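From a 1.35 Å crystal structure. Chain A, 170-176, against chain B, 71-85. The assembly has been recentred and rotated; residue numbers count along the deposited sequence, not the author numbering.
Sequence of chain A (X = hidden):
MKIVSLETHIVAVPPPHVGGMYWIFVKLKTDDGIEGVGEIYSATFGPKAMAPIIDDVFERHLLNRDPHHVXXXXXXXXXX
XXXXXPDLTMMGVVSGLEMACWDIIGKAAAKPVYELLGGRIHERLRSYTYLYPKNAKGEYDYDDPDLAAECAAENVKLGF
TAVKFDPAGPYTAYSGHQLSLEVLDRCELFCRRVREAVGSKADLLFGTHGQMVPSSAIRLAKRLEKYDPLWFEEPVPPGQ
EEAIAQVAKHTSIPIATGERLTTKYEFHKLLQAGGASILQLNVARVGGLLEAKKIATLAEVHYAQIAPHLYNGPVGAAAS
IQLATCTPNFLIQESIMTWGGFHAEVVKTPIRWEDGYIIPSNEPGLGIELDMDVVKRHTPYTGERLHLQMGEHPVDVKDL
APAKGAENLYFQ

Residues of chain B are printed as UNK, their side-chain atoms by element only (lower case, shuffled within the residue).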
# COMPACT_ATOMS: atom_id res chain seq x y z
N PRO A 170 5.84 -3.34 36.76
CA PRO A 170 6.26 -4.70 36.39
C PRO A 170 6.00 -5.05 34.93
O PRO A 170 5.01 -4.62 34.32
CB PRO A 170 5.38 -5.58 37.28
CG PRO A 170 5.03 -4.72 38.45
CD PRO A 170 4.86 -3.35 37.85
N TYR A 171 6.92 -5.83 34.38
CA TYR A 171 6.69 -6.51 33.12
C TYR A 171 6.42 -7.97 33.46
O TYR A 171 7.17 -8.58 34.22
CB TYR A 171 7.88 -6.36 32.17
CG TYR A 171 9.25 -6.50 32.82
CD1 TYR A 171 9.87 -5.42 33.42
CD2 TYR A 171 9.94 -7.71 32.78
CE1 TYR A 171 11.12 -5.53 33.99
CE2 TYR A 171 11.19 -7.83 33.34
CZ TYR A 171 11.78 -6.74 33.95
OH TYR A 171 13.03 -6.84 34.52
N THR A 172 5.34 -8.52 32.92
CA THR A 172 4.87 -9.83 33.37
C THR A 172 4.69 -10.77 32.21
O THR A 172 4.76 -10.37 31.04
CB THR A 172 3.52 -9.74 34.12
OG1 THR A 172 2.45 -9.73 33.17
CG2 THR A 172 3.45 -8.51 35.02
N ALA A 173 4.42 -12.03 32.53
CA ALA A 173 4.15 -13.06 31.53
C ALA A 173 2.92 -12.73 30.67
O ALA A 173 2.75 -13.32 29.62
CB ALA A 173 3.98 -14.42 32.19
N TYR A 174 2.09 -11.80 31.13
CA TYR A 174 0.85 -11.46 30.43
C TYR A 174 0.91 -10.10 29.75
O TYR A 174 -0.07 -9.66 29.16
CB TYR A 174 -0.35 -11.54 31.39
CG TYR A 174 -0.42 -12.90 32.03
CD1 TYR A 174 -1.01 -13.97 31.37
CD2 TYR A 174 0.13 -13.13 33.29
CE1 TYR A 174 -1.05 -15.23 31.94
CE2 TYR A 174 0.09 -14.39 33.87
CZ TYR A 174 -0.51 -15.44 33.20
OH TYR A 174 -0.55 -16.69 33.77
N SER A 175 2.06 -9.44 29.83
CA SER A 175 2.26 -8.22 29.07
C SER A 175 2.09 -8.53 27.57
O SER A 175 2.35 -9.66 27.14
CB SER A 175 3.65 -7.63 29.36
OG SER A 175 3.71 -7.18 30.71
N GLY A 176 1.63 -7.57 26.77
CA GLY A 176 1.39 -6.20 27.18
C GLY A 176 0.10 -5.96 27.94
O GLY A 176 -0.87 -6.69 27.81
N UNK B 71 -3.39 -21.64 29.34
CA UNK B 71 -3.01 -20.27 28.99
C UNK B 71 -1.83 -19.83 29.86
O UNK B 71 -0.85 -19.28 29.36
c UNK B 71 -4.16 -19.29 29.21
o UNK B 71 -3.96 -17.90 26.84
o UNK B 71 -5.91 -18.55 26.05
c UNK B 71 -5.03 -18.56 26.94
c UNK B 71 -5.28 -19.37 28.19
N UNK B 72 -1.95 -20.07 31.16
CA UNK B 72 -0.90 -19.73 32.11
C UNK B 72 0.41 -20.42 31.71
O UNK B 72 1.46 -19.77 31.64
c UNK B 72 -1.31 -20.16 33.52
c UNK B 72 -0.28 -19.90 34.60
c UNK B 72 1.36 -22.62 35.04
n UNK B 72 2.33 -21.79 35.44
c UNK B 72 -0.37 -20.99 35.70
n UNK B 72 1.68 -23.80 34.53
n UNK B 72 0.08 -22.27 35.17
N UNK B 73 0.34 -21.72 31.48
CA UNK B 73 1.53 -22.47 31.10
C UNK B 73 2.20 -21.89 29.86
O UNK B 73 3.41 -21.66 29.84
c UNK B 73 1.75 -26.25 30.10
c UNK B 73 2.28 -24.83 30.30
c UNK B 73 3.53 -24.81 31.19
c UNK B 73 1.17 -23.94 30.86
N UNK B 74 1.41 -21.65 28.81
CA UNK B 74 1.97 -21.08 27.60
C UNK B 74 2.63 -19.73 27.87
O UNK B 74 3.77 -19.49 27.46
c UNK B 74 0.93 -20.95 26.48
c UNK B 74 2.66 -20.54 23.14
c UNK B 74 2.62 -19.15 22.98
c UNK B 74 2.02 -18.37 23.94
c UNK B 74 2.10 -21.11 24.28
c UNK B 74 1.49 -20.33 25.24
c UNK B 74 1.46 -18.95 25.07
N UNK B 75 1.91 -18.83 28.56
CA UNK B 75 2.45 -17.50 28.81
C UNK B 75 3.73 -17.55 29.63
O UNK B 75 4.67 -16.79 29.36
c UNK B 75 0.20 -16.22 28.64
n UNK B 75 1.37 -14.03 25.12
n UNK B 75 2.65 -12.71 26.50
c UNK B 75 0.55 -15.61 27.28
c UNK B 75 1.43 -16.58 29.48
c UNK B 75 1.82 -13.73 26.33
n UNK B 75 1.43 -14.46 27.38
N UNK B 76 3.78 -18.42 30.64
CA UNK B 76 4.99 -18.51 31.46
C UNK B 76 6.17 -19.01 30.64
O UNK B 76 7.27 -18.47 30.73
c UNK B 76 4.78 -19.42 32.68
n UNK B 76 2.80 -16.85 34.38
c UNK B 76 3.89 -17.60 34.24
c UNK B 76 3.67 -18.98 33.63
o UNK B 76 5.01 -17.23 34.60
N UNK B 77 5.95 -20.04 29.84
CA UNK B 77 7.02 -20.60 29.02
C UNK B 77 7.48 -19.60 27.96
O UNK B 77 8.68 -19.40 27.75
c UNK B 77 6.57 -21.90 28.37
N UNK B 78 6.52 -18.99 27.28
CA UNK B 78 6.77 -18.00 26.24
C UNK B 78 7.57 -16.81 26.75
O UNK B 78 8.32 -16.19 26.00
c UNK B 78 5.56 -14.79 22.37
c UNK B 78 5.99 -16.09 22.20
c UNK B 78 5.96 -16.97 23.26
c UNK B 78 5.08 -14.38 23.59
c UNK B 78 5.04 -15.27 24.65
o UNK B 78 5.61 -13.93 21.30
c UNK B 78 5.42 -17.55 25.65
c UNK B 78 5.49 -16.58 24.50
N UNK B 79 7.40 -16.49 28.03
CA UNK B 79 8.00 -15.30 28.63
C UNK B 79 9.32 -15.58 29.35
O UNK B 79 10.03 -14.64 29.74
o UNK B 79 5.81 -14.31 28.95
c UNK B 79 7.01 -14.68 29.62
N UNK B 80 9.63 -16.86 29.51
CA UNK B 80 10.73 -17.33 30.35
C UNK B 80 12.05 -16.59 30.13
O UNK B 80 12.55 -16.50 29.01
c UNK B 80 10.94 -18.83 30.10
o UNK B 80 11.87 -19.39 31.01
N UNK B 81 12.62 -16.06 31.21
CA UNK B 81 13.92 -15.41 31.14
C UNK B 81 13.91 -14.06 30.45
O UNK B 81 14.93 -13.63 29.92
N UNK B 82 12.76 -13.38 30.49
CA UNK B 82 12.59 -12.09 29.81
C UNK B 82 12.79 -12.28 28.31
O UNK B 82 13.67 -11.68 27.68
c UNK B 82 12.64 -7.06 28.86
c UNK B 82 11.62 -7.84 29.39
c UNK B 82 13.49 -11.00 30.40
c UNK B 82 13.93 -7.56 28.82
c UNK B 82 11.90 -9.11 29.89
c UNK B 82 14.21 -8.83 29.32
c UNK B 82 13.20 -9.62 29.86
N UNK B 83 11.97 -13.14 27.74
CA UNK B 83 11.97 -13.36 26.30
C UNK B 83 10.65 -12.83 25.73
O UNK B 83 10.60 -11.68 25.27
c UNK B 83 12.25 -14.86 25.96
c UNK B 83 13.71 -15.21 26.33
o UNK B 83 11.35 -15.71 26.68
N UNK B 84 9.59 -13.62 25.79
CA UNK B 84 8.27 -13.16 25.34
C UNK B 84 8.27 -12.85 23.84
O UNK B 84 7.58 -11.95 23.35
c UNK B 84 5.73 -10.96 27.28
c UNK B 84 6.23 -11.90 26.20
c UNK B 84 7.75 -11.97 26.16
n UNK B 84 5.26 -11.52 28.38
o UNK B 84 5.80 -9.73 27.13
N UNK B 85 9.10 -13.61 23.13
CA UNK B 85 8.99 -13.81 21.69
C UNK B 85 9.35 -15.28 21.49
O UNK B 85 9.90 -15.90 22.39
c UNK B 85 12.24 -13.70 21.54
c UNK B 85 12.85 -14.14 19.16
c UNK B 85 9.88 -12.85 20.87
c UNK B 85 11.26 -12.51 21.46
n UNK B 85 12.76 -14.95 18.11
n UNK B 85 12.26 -14.50 20.31
n UNK B 85 13.53 -13.01 19.07

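Position 71 carries three carbons, the third bearing two oxygens, and makes no contact with chain A; it is B:Glu71. At position 72, three carbons, a nitrogen and a carbon with two further nitrogens are present, and one of the carbons approaches the A:Tyr174 hydroxyl. This is B:Arg72, whose CG lies 3.3 Å from A:Tyr174 OH while its end leads away. Position 73 has four carbons forked at the second and points away, hence B:Leu73. One carbon and a six-carbon ring without oxygen, out of reach, make position 74 B:Phe74.

Position 75 has three carbons, a nitrogen and a carbon carrying two nitrogens, and points toward chain A, its first side-chain nitrogen approaching the carbonyl of A:Ala173. This is B:Arg75: NE donates to A:Ala173 O at 2.8 Å, and NH2 reaches the same A:Ala173 O at 3.2 Å, so one carbonyl sits at the guanidinium edge. Its CG also packs 3.7 Å from A:Tyr174 CE1.

At position 76, three carbons end in one oxygen and one nitrogen, the nitrogen near the A:Ala173 methyl, giving B:Gln76; its NE2 lies 3.5 Å from A:Ala173 CB. A single carbon identifies position 77 as B:Ala77, and one carbon followed by a ring of six carbons bearing an oxygen makes position 78 B:Tyr78, neither touching chain A. Position 79, one carbon and one oxygen, the oxygen close to A:Ala173, is B:Ser79. Its OG donates to B:Arg75 O at 2.8 Å and lies 3.7 Å from A:Ala173 CB.

Position 80 has the same two atoms but is out of reach: B:Ser80. Position 81 lacks side-chain atoms, and its positive phi suits B:Gly81. Position 82 is a carbon plus a plain six-carbon ring lying obliquely near the A:Tyr171 ring, thus B:Phe82; its CD1 comes within 3.7 Å of A:Tyr171 CE2, with the ring planes at 52°. Position 83, one carbon carrying an oxygen and a carbon, is the distant B:Thr83.

At position 84, three carbons end in an oxygen and a nitrogen, and the nitrogen reaches the A:Thr172 carbonyl. This is B:Gln84, whose NE2 donates to A:Thr172 O at 2.9 Å and to B:Ser79 OG at 2.9 Å. At position 85, three carbons, a nitrogen and a carbon with two more nitrogens lie out of reach of chain A: B:Arg85.

The contact works by donation from side chains to backbone. The type I turn from A:Thr172 to A:Ser175 offers successive carbonyls, A:Thr172 O to B:Gln84 and A:Ala173 O to B:Arg75. B:Ser79 links the two donors, accepting from B:Gln84 and donating to the B:Arg75 backbone. A:Ala173 sets its CB among the side chains of B:Arg75, B:Gln76 and B:Ser79, and the two tyrosines extend the packing, A:Tyr174 along B:Arg72 and B:Arg75, A:Tyr171 against B:Phe82.

Chain B 71-85: ERLFRQAYSSGFTQR
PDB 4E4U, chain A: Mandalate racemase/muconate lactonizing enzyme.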